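Local coordinates for carbohydrate-binding module family 14 protein (Pseudocercospora fuligena, PDB 4Z4A) that probably binds chitin through a family 14 carbohydrate-binding module, as a fungal effector of the Avr4 type, at residues 25-29 and 68-72; 48-52 and 95-99; 51-55 and 77-81. One frame throughout, in Å; residues are numbered along the deposited sequence. Where two conformers were deposited one is given.

The three contacts fasten both ends of the modelled chain and the two sheets of this small module together. Interactions 2 and 3 share Thr51 and Cys52 and lie about 8 Å apart, centre to centre: Cys52 sends its sulfur to Cys96 in interaction 2 and its carbonyl oxygen to Trp81 in interaction 3. Interaction 1 sits about 16 Å from interaction 2, centre to centre, yet touches it through the salt bridge from Lys50 NZ to Glu72 OE2, 2.8 Å long. Interactions 1 and 3 do not touch, but 68-72 and the end of 51-55 lie on neighbouring strands, 68-74 and 54-60. The ligand at interaction 1 is an ethanediol, its O1 2.9 Å from Val27 O.

Interaction 1 of 3, residues 25-29 and 68-72; sequences AFVCP and GIIHE. With EDO (1,2-ethanediol), chain P.
This is a surface contact in which the extended first modelled residues 25-29, leading into helix 30-36, lie beside residues 68-72 of the outermost strand, 68-74, of the three-stranded sheet. The closest CA pair is Cys28 and Gly68, 5.2 Å apart. Two waters join them: one accepts from Cys28 N (3.0 Å) and donates to Gly68 O (2.7 Å), the other donates to Cys28 O (2.9 Å) and accepts from Gly68 N (2.9 Å). A CB on Gly68 would clash with that of Cys28. In its m rotamer, Cys28 places SG 3.5 Å from Ile70 CD1. Ile70 (m, m) also reaches Phe26, CD1 to CD2 4.3 Å. The Phe26 ring, at an off-well chi1 of 14°, turns its edge to Glu72, CE2 to CD 3.8 Å; the carboxylate pairs with Lys50. Ethanediol, probably from the crystallisation liquor, donates from O1 to Val27 O at 2.9 Å. With water bridging the backbones, direct contact with 68-72 is apolar packing, while the covalent tie goes to Cys58 on neighbouring strand 54-60.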
loop_
_atom_site.group_PDB
_atom_site.type_symbol
_atom_site.label_atom_id
_atom_site.label_comp_id
_atom_site.label_asym_id
_atom_site.label_seq_id
_atom_site.Cartn_x
_atom_site.Cartn_y
_atom_site.Cartn_z
ATOM N N ALA B 25 3.826 -22.907 -5.438
ATOM C CA ALA B 25 3.735 -21.644 -4.653
ATOM C C ALA B 25 3.886 -20.440 -5.594
ATOM O O ALA B 25 3.943 -20.590 -6.829
ATOM C CB ALA B 25 4.804 -21.625 -3.558
ATOM N N PHE B 26 3.913 -19.251 -5.006
ATOM C CA PHE B 26 4.359 -18.066 -5.720
ATOM C C PHE B 26 5.525 -17.477 -4.974
ATOM O O PHE B 26 5.635 -17.611 -3.762
ATOM C CB PHE B 26 3.257 -17.006 -5.949
ATOM C CG PHE B 26 2.010 -17.208 -5.134
ATOM C CD1 PHE B 26 0.999 -18.059 -5.583
ATOM C CD2 PHE B 26 1.817 -16.519 -3.931
ATOM C CE1 PHE B 26 -0.166 -18.236 -4.837
ATOM C CE2 PHE B 26 0.655 -16.696 -3.183
ATOM C CZ PHE B 26 -0.336 -17.553 -3.638
ATOM N N VAL B 27 6.426 -16.867 -5.722
ATOM C CA VAL B 27 7.528 -16.140 -5.170
ATOM C C VAL B 27 7.480 -14.742 -5.756
ATOM O O VAL B 27 6.744 -14.493 -6.724
ATOM C CB VAL B 27 8.883 -16.822 -5.479
ATOM C CG1 VAL B 27 8.935 -18.212 -4.855
ATOM C CG2 VAL B 27 9.126 -16.904 -6.972
ATOM N N CYS B 28 8.223 -13.821 -5.163
ATOM C CA CYS B 28 8.290 -12.458 -5.700
ATOM C C CYS B 28 9.165 -12.380 -6.925
ATOM O O CYS B 28 10.241 -12.926 -6.923
ATOM C CB CYS B 28 8.816 -11.495 -4.643
ATOM S SG CYS B 28 7.569 -11.337 -3.362
ATOM N N PRO B 29 8.716 -11.659 -7.978
ATOM C CA PRO B 29 9.607 -11.514 -9.105
ATOM C C PRO B 29 10.726 -10.506 -8.788
ATOM O O PRO B 29 10.476 -9.333 -8.521
ATOM C CB PRO B 29 8.685 -11.052 -10.232
ATOM C CG PRO B 29 7.566 -10.332 -9.528
ATOM C CD PRO B 29 7.356 -11.149 -8.267
ATOM N N GLY B 68 12.499 -10.499 -2.819
ATOM C CA GLY B 68 11.273 -10.024 -2.231
ATOM C C GLY B 68 10.660 -11.052 -1.325
ATOM O O GLY B 68 10.889 -12.264 -1.496
ATOM N N ILE B 69 9.895 -10.550 -0.368
ATOM C CA ILE B 69 9.091 -11.350 0.536
ATOM C C ILE B 69 7.608 -11.197 0.208
ATOM O O ILE B 69 7.108 -10.064 0.077
ATOM C CB ILE B 69 9.344 -10.912 1.986
ATOM C CG1 ILE B 69 10.818 -11.125 2.356
ATOM C CG2 ILE B 69 8.414 -11.670 2.927
ATOM C CD1 ILE B 69 11.218 -10.392 3.617
ATOM N N ILE B 70 6.910 -12.336 0.069
ATOM C CA ILE B 70 5.482 -12.367 -0.275
ATOM C C ILE B 70 4.643 -12.023 0.942
ATOM O O ILE B 70 4.848 -12.604 2.019
ATOM C CB ILE B 70 5.017 -13.782 -0.761
ATOM C CG1 ILE B 70 5.582 -14.103 -2.143
ATOM C CG2 ILE B 70 3.489 -13.934 -0.794
ATOM C CD1 ILE B 70 4.790 -13.497 -3.292
ATOM N N HIS B 71 3.686 -11.106 0.759
ATOM C CA HIS B 71 2.601 -10.845 1.714
ATOM C C HIS B 71 1.259 -11.008 1.026
ATOM O O HIS B 71 0.967 -10.306 0.056
ATOM C CB HIS B 71 2.714 -9.429 2.265
ATOM C CG HIS B 71 3.982 -9.176 2.999
ATOM N ND1 HIS B 71 4.150 -9.532 4.322
ATOM C CD2 HIS B 71 5.154 -8.629 2.603
ATOM C CE1 HIS B 71 5.369 -9.209 4.710
ATOM N NE2 HIS B 71 6.000 -8.659 3.690
ATOM N N GLU B 72 0.466 -11.975 1.464
ATOM C CA GLU B 72 -0.903 -12.149 0.980
ATOM C C GLU B 72 -1.807 -11.223 1.776
ATOM O O GLU B 72 -2.004 -11.380 2.971
ATOM C CB GLU B 72 -1.321 -13.624 1.091
ATOM C CG GLU B 72 -0.440 -14.508 0.226
ATOM C CD GLU B 72 -0.855 -15.971 0.268
ATOM O OE1 GLU B 72 -0.044 -16.794 0.725
ATOM O OE2 GLU B 72 -1.990 -16.298 -0.147
HETATM C C1 EDO P . 3.817 -12.439 -7.249
HETATM O O1 EDO P . 3.975 -13.794 -6.826
HETATM C C2 EDO P . 2.860 -12.438 -8.429
HETATM O O2 EDO P . 3.564 -12.234 -9.667
HETATM O O HOH W 1 9.808 -14.440 -2.721
HETATM O O HOH W 2 12.357 -12.303 -5.100
#

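Interaction 2 of 3, residues 48-52 and 95-99; sequences SPKTC and TCGLV
A disulfide and one leucine hold the last modelled residues, 95-99, against the turn 48-52 between strands 45-48 and 54-60. The chain turns a corner at Cys52 (phi/psi -86/-16), while Cys96 (-87/133) and Leu98 (-66/134) are extended around Gly97. Cys52 and Cys96 are the closest pair, CA to CA 5.6 Å. Their side chains point toward each other, Cys52 with chi1 m and Cys96 with chi1 t, and join SG to SG at 2.0 Å with chi3 -74°. Two residues on, Leu98 takes the m, t rotamer and lays its side chain along the turn: CD1 is 3.3 Å from Pro49 O and 3.6 Å from Thr51 N, and CB is 3.9 Å from Cys52 SG. The turn has its own brace. Ser48, chi1 t, accepts at OG from Lys50 N (2.9 Å), an ST turn, and weakly from Thr51 N (3.3 Å). Lys50 runs outward, t at chi1 and chi2, to a salt bridge with Glu72, while Pro49 and Lys50 both pack on Phe26. Between these two segments the tie is thus covalent, supplemented by Leu98 packing largely on backbone, and it joins the last modelled residues to the turn between strands 45-48 and 54-60.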
loop_
_atom_site.group_PDB
_atom_site.type_symbol
_atom_site.label_atom_id
_atom_site.label_comp_id
_atom_site.label_asym_id
_atom_site.label_seq_id
_atom_site.Cartn_x
_atom_site.Cartn_y
_atom_site.Cartn_z
ATOM N N SER B 48 -3.859 -11.751 -6.548
ATOM C CA SER B 48 -3.687 -13.072 -5.971
ATOM C C SER B 48 -4.335 -14.094 -6.906
ATOM O O SER B 48 -5.524 -13.978 -7.203
ATOM C CB SER B 48 -4.341 -13.161 -4.614
ATOM O OG SER B 48 -4.510 -14.508 -4.233
ATOM N N PRO B 49 -3.558 -15.103 -7.360
ATOM C CA PRO B 49 -4.196 -16.188 -8.117
ATOM C C PRO B 49 -5.152 -17.012 -7.248
ATOM O O PRO B 49 -5.834 -17.888 -7.750
ATOM C CB PRO B 49 -3.013 -17.054 -8.597
ATOM C CG PRO B 49 -1.763 -16.359 -8.193
ATOM C CD PRO B 49 -2.129 -15.384 -7.102
ATOM N N LYS B 50 -5.238 -16.719 -5.959
ATOM C CA LYS B 50 -6.056 -17.502 -5.055
ATOM C C LYS B 50 -7.396 -16.879 -4.636
ATOM O O LYS B 50 -8.295 -17.588 -4.205
ATOM C CB LYS B 50 -5.172 -17.853 -3.861
ATOM C CG LYS B 50 -5.838 -18.328 -2.587
ATOM C CD LYS B 50 -4.797 -18.462 -1.476
ATOM C CE LYS B 50 -3.489 -19.093 -1.961
ATOM N NZ LYS B 50 -2.418 -18.995 -0.938
ATOM N N THR B 51 -7.560 -15.559 -4.745
ATOM C CA THR B 51 -8.823 -14.917 -4.325
ATOM C C THR B 51 -8.982 -13.556 -5.038
ATOM O O THR B 51 -7.983 -12.908 -5.366
ATOM C CB THR B 51 -8.898 -14.729 -2.798
ATOM O OG1 THR B 51 -10.094 -14.035 -2.417
ATOM C CG2 THR B 51 -7.689 -13.964 -2.265
ATOM N N CYS B 52 -10.236 -13.158 -5.243
ATOM C CA CYS B 52 -10.543 -11.801 -5.731
ATOM C C CYS B 52 -10.619 -10.832 -4.551
ATOM O O CYS B 52 -10.566 -9.627 -4.779
ATOM C CB CYS B 52 -11.865 -11.727 -6.474
ATOM S SG CYS B 52 -11.962 -12.755 -7.952
ATOM N N THR B 95 -10.914 -6.402 -11.806
ATOM C CA THR B 95 -10.220 -7.074 -12.860
ATOM C C THR B 95 -10.094 -8.598 -12.617
ATOM O O THR B 95 -9.474 -9.316 -13.419
ATOM C CB THR B 95 -8.793 -6.518 -12.981
ATOM O OG1 THR B 95 -8.152 -6.596 -11.682
ATOM C CG2 THR B 95 -8.836 -5.124 -13.488
ATOM N N CYS B 96 -10.681 -9.095 -11.537
ATOM C CA CYS B 96 -10.465 -10.481 -11.129
ATOM C C CYS B 96 -11.462 -11.371 -11.857
ATOM O O CYS B 96 -12.647 -11.032 -11.924
ATOM C CB CYS B 96 -10.646 -10.635 -9.640
ATOM S SG CYS B 96 -10.262 -12.297 -8.988
ATOM N N GLY B 97 -10.941 -12.448 -12.409
ATOM C CA GLY B 97 -11.725 -13.386 -13.207
ATOM C C GLY B 97 -11.942 -14.729 -12.525
ATOM O O GLY B 97 -12.571 -15.606 -13.107
ATOM N N LEU B 98 -11.462 -14.896 -11.297
ATOM C CA LEU B 98 -11.540 -16.186 -10.609
ATOM C C LEU B 98 -12.984 -16.563 -10.306
ATOM O O LEU B 98 -13.751 -15.733 -9.847
ATOM C CB LEU B 98 -10.741 -16.158 -9.304
ATOM C CG LEU B 98 -9.238 -15.917 -9.479
ATOM C CD1 LEU B 98 -8.528 -15.951 -8.140
ATOM C CD2 LEU B 98 -8.617 -16.932 -10.435
ATOM N N VAL B 99 -13.341 -17.815 -10.586
ATOM C CA VAL B 99 -14.628 -18.386 -10.173
ATOM C C VAL B 99 -14.394 -19.735 -9.501
ATOM O O VAL B 99 -14.505 -19.839 -8.282
ATOM C CB VAL B 99 -15.602 -18.568 -11.357
ATOM C CG1 VAL B 99 -16.057 -17.208 -11.873
ATOM C CG2 VAL B 99 -14.961 -19.374 -12.474
#

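Interaction 3 of 3, residues 51-55 and 77-81; sequences TCNGY and SGLLW
Residues 51-55 turn a corner at Cys52 and Asn53 before entering strand 54-60, and 77-81 run through a loop into strand 80-82; their closest CA pair is Asn53 and Leu80, 4.8 Å apart. Trp81 N donates to Cys52 O at 3.0 Å, and Leu80 CA adds a CH...O contact to Cys52 O at 3.3 Å. At Gly78 phi is positive (90°), where a CB would jam against the carbonyl O of Ser77. Thr51 OG1 accepts from Asn53 N (2.9 Å), an ST turn. Asn53, chi1 t, bends its amide back so that ND2 donates to Leu79 O at 2.7 Å. Cys52 CB meets Leu80 CD2 at 3.9 Å. Tyr55 (chi1 p) and Trp81 (chi1 t) lie nearly parallel but slid apart: planes at 15°, centroid of the Tyr55 ring to that of the Trp81 six-membered ring 4.5 Å. Tyr55 CB makes a CH-pi contact, 3.5 Å from the latter centroid. The contact thereby couples the three-stranded sheet to hairpin 80-82/87-89, with Tyr55 and Trp81 also packing on strand 45-48 and Leu79 meeting Leu79 of the second subunit.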
loop_
_atom_site.group_PDB
_atom_site.type_symbol
_atom_site.label_atom_id
_atom_site.label_comp_id
_atom_site.label_asym_id
_atom_site.label_seq_id
_atom_site.Cartn_x
_atom_site.Cartn_y
_atom_site.Cartn_z
ATOM N N THR B 51 -7.560 -15.559 -4.745
ATOM C CA THR B 51 -8.823 -14.917 -4.325
ATOM C C THR B 51 -8.982 -13.556 -5.038
ATOM O O THR B 51 -7.983 -12.908 -5.366
ATOM C CB THR B 51 -8.898 -14.729 -2.798
ATOM O OG1 THR B 51 -10.094 -14.035 -2.417
ATOM C CG2 THR B 51 -7.689 -13.964 -2.265
ATOM N N CYS B 52 -10.236 -13.158 -5.243
ATOM C CA CYS B 52 -10.543 -11.801 -5.731
ATOM C C CYS B 52 -10.619 -10.832 -4.551
ATOM O O CYS B 52 -10.566 -9.627 -4.779
ATOM C CB CYS B 52 -11.865 -11.727 -6.474
ATOM S SG CYS B 52 -11.962 -12.755 -7.952
ATOM N N ASN B 53 -10.745 -11.338 -3.308
ATOM C CA ASN B 53 -10.966 -10.494 -2.097
ATOM C C ASN B 53 -9.623 -10.180 -1.395
ATOM O O ASN B 53 -9.542 -10.149 -0.167
ATOM C CB ASN B 53 -11.992 -11.127 -1.124
ATOM C CG ASN B 53 -12.355 -10.215 0.093
ATOM O OD1 ASN B 53 -12.353 -10.680 1.238
ATOM N ND2 ASN B 53 -12.699 -8.956 -0.149
ATOM N N GLY B 54 -8.571 -10.012 -2.197
ATOM C CA GLY B 54 -7.250 -9.657 -1.711
ATOM C C GLY B 54 -6.235 -9.529 -2.829
ATOM O O GLY B 54 -6.586 -9.517 -4.033
ATOM N N TYR B 55 -4.970 -9.428 -2.451
ATOM C CA TYR B 55 -3.872 -9.194 -3.396
ATOM C C TYR B 55 -2.572 -9.632 -2.763
ATOM O O TYR B 55 -2.549 -10.146 -1.629
ATOM C CB TYR B 55 -3.807 -7.697 -3.812
ATOM C CG TYR B 55 -3.599 -6.774 -2.626
ATOM C CD1 TYR B 55 -4.668 -6.433 -1.776
ATOM C CD2 TYR B 55 -2.346 -6.205 -2.374
ATOM C CE1 TYR B 55 -4.473 -5.601 -0.697
ATOM C CE2 TYR B 55 -2.145 -5.371 -1.295
ATOM C CZ TYR B 55 -3.210 -5.042 -0.473
ATOM O OH TYR B 55 -3.023 -4.189 0.609
ATOM N N SER B 77 -13.966 -6.404 3.483
ATOM C CA SER B 77 -15.175 -7.152 3.110
ATOM C C SER B 77 -15.957 -6.435 2.021
ATOM O O SER B 77 -16.280 -5.262 2.148
ATOM C CB SER B 77 -16.077 -7.322 4.342
ATOM O OG SER B 77 -17.264 -8.074 4.047
ATOM N N GLY B 78 -16.279 -7.131 0.952
ATOM C CA GLY B 78 -17.097 -6.556 -0.086
ATOM C C GLY B 78 -16.350 -5.849 -1.202
ATOM O O GLY B 78 -16.990 -5.370 -2.143
ATOM N N LEU B 79 -15.034 -5.697 -1.050
ATOM C CA LEU B 79 -14.198 -5.075 -2.079
ATOM C C LEU B 79 -13.387 -6.158 -2.755
ATOM O O LEU B 79 -13.079 -7.194 -2.152
ATOM C CB LEU B 79 -13.295 -4.017 -1.448
ATOM C CG LEU B 79 -13.963 -2.874 -0.687
ATOM C CD1 LEU B 79 -12.920 -1.842 -0.247
ATOM C CD2 LEU B 79 -15.033 -2.217 -1.544
ATOM N N LEU B 80 -13.077 -5.918 -4.020
ATOM C CA LEU B 80 -12.369 -6.849 -4.856
ATOM C C LEU B 80 -11.154 -6.119 -5.430
ATOM O O LEU B 80 -11.168 -4.912 -5.615
ATOM C CB LEU B 80 -13.249 -7.333 -6.009
ATOM C CG LEU B 80 -14.526 -8.097 -5.612
ATOM C CD1 LEU B 80 -15.192 -8.547 -6.886
ATOM C CD2 LEU B 80 -14.279 -9.236 -4.618
ATOM N N TRP B 81 -10.141 -6.888 -5.793
ATOM C CA TRP B 81 -8.960 -6.286 -6.438
ATOM C C TRP B 81 -9.249 -5.692 -7.796
ATOM O O TRP B 81 -9.946 -6.305 -8.628
ATOM C CB TRP B 81 -7.893 -7.324 -6.600
ATOM C CG TRP B 81 -6.553 -6.752 -7.020
ATOM C CD1 TRP B 81 -5.884 -7.028 -8.164
ATOM C CD2 TRP B 81 -5.726 -5.839 -6.276
ATOM N NE1 TRP B 81 -4.685 -6.354 -8.197
ATOM C CE2 TRP B 81 -4.549 -5.643 -7.026
ATOM C CE3 TRP B 81 -5.834 -5.232 -5.009
ATOM C CZ2 TRP B 81 -3.518 -4.803 -6.589
ATOM C CZ3 TRP B 81 -4.815 -4.413 -4.582
ATOM C CH2 TRP B 81 -3.666 -4.214 -5.367
#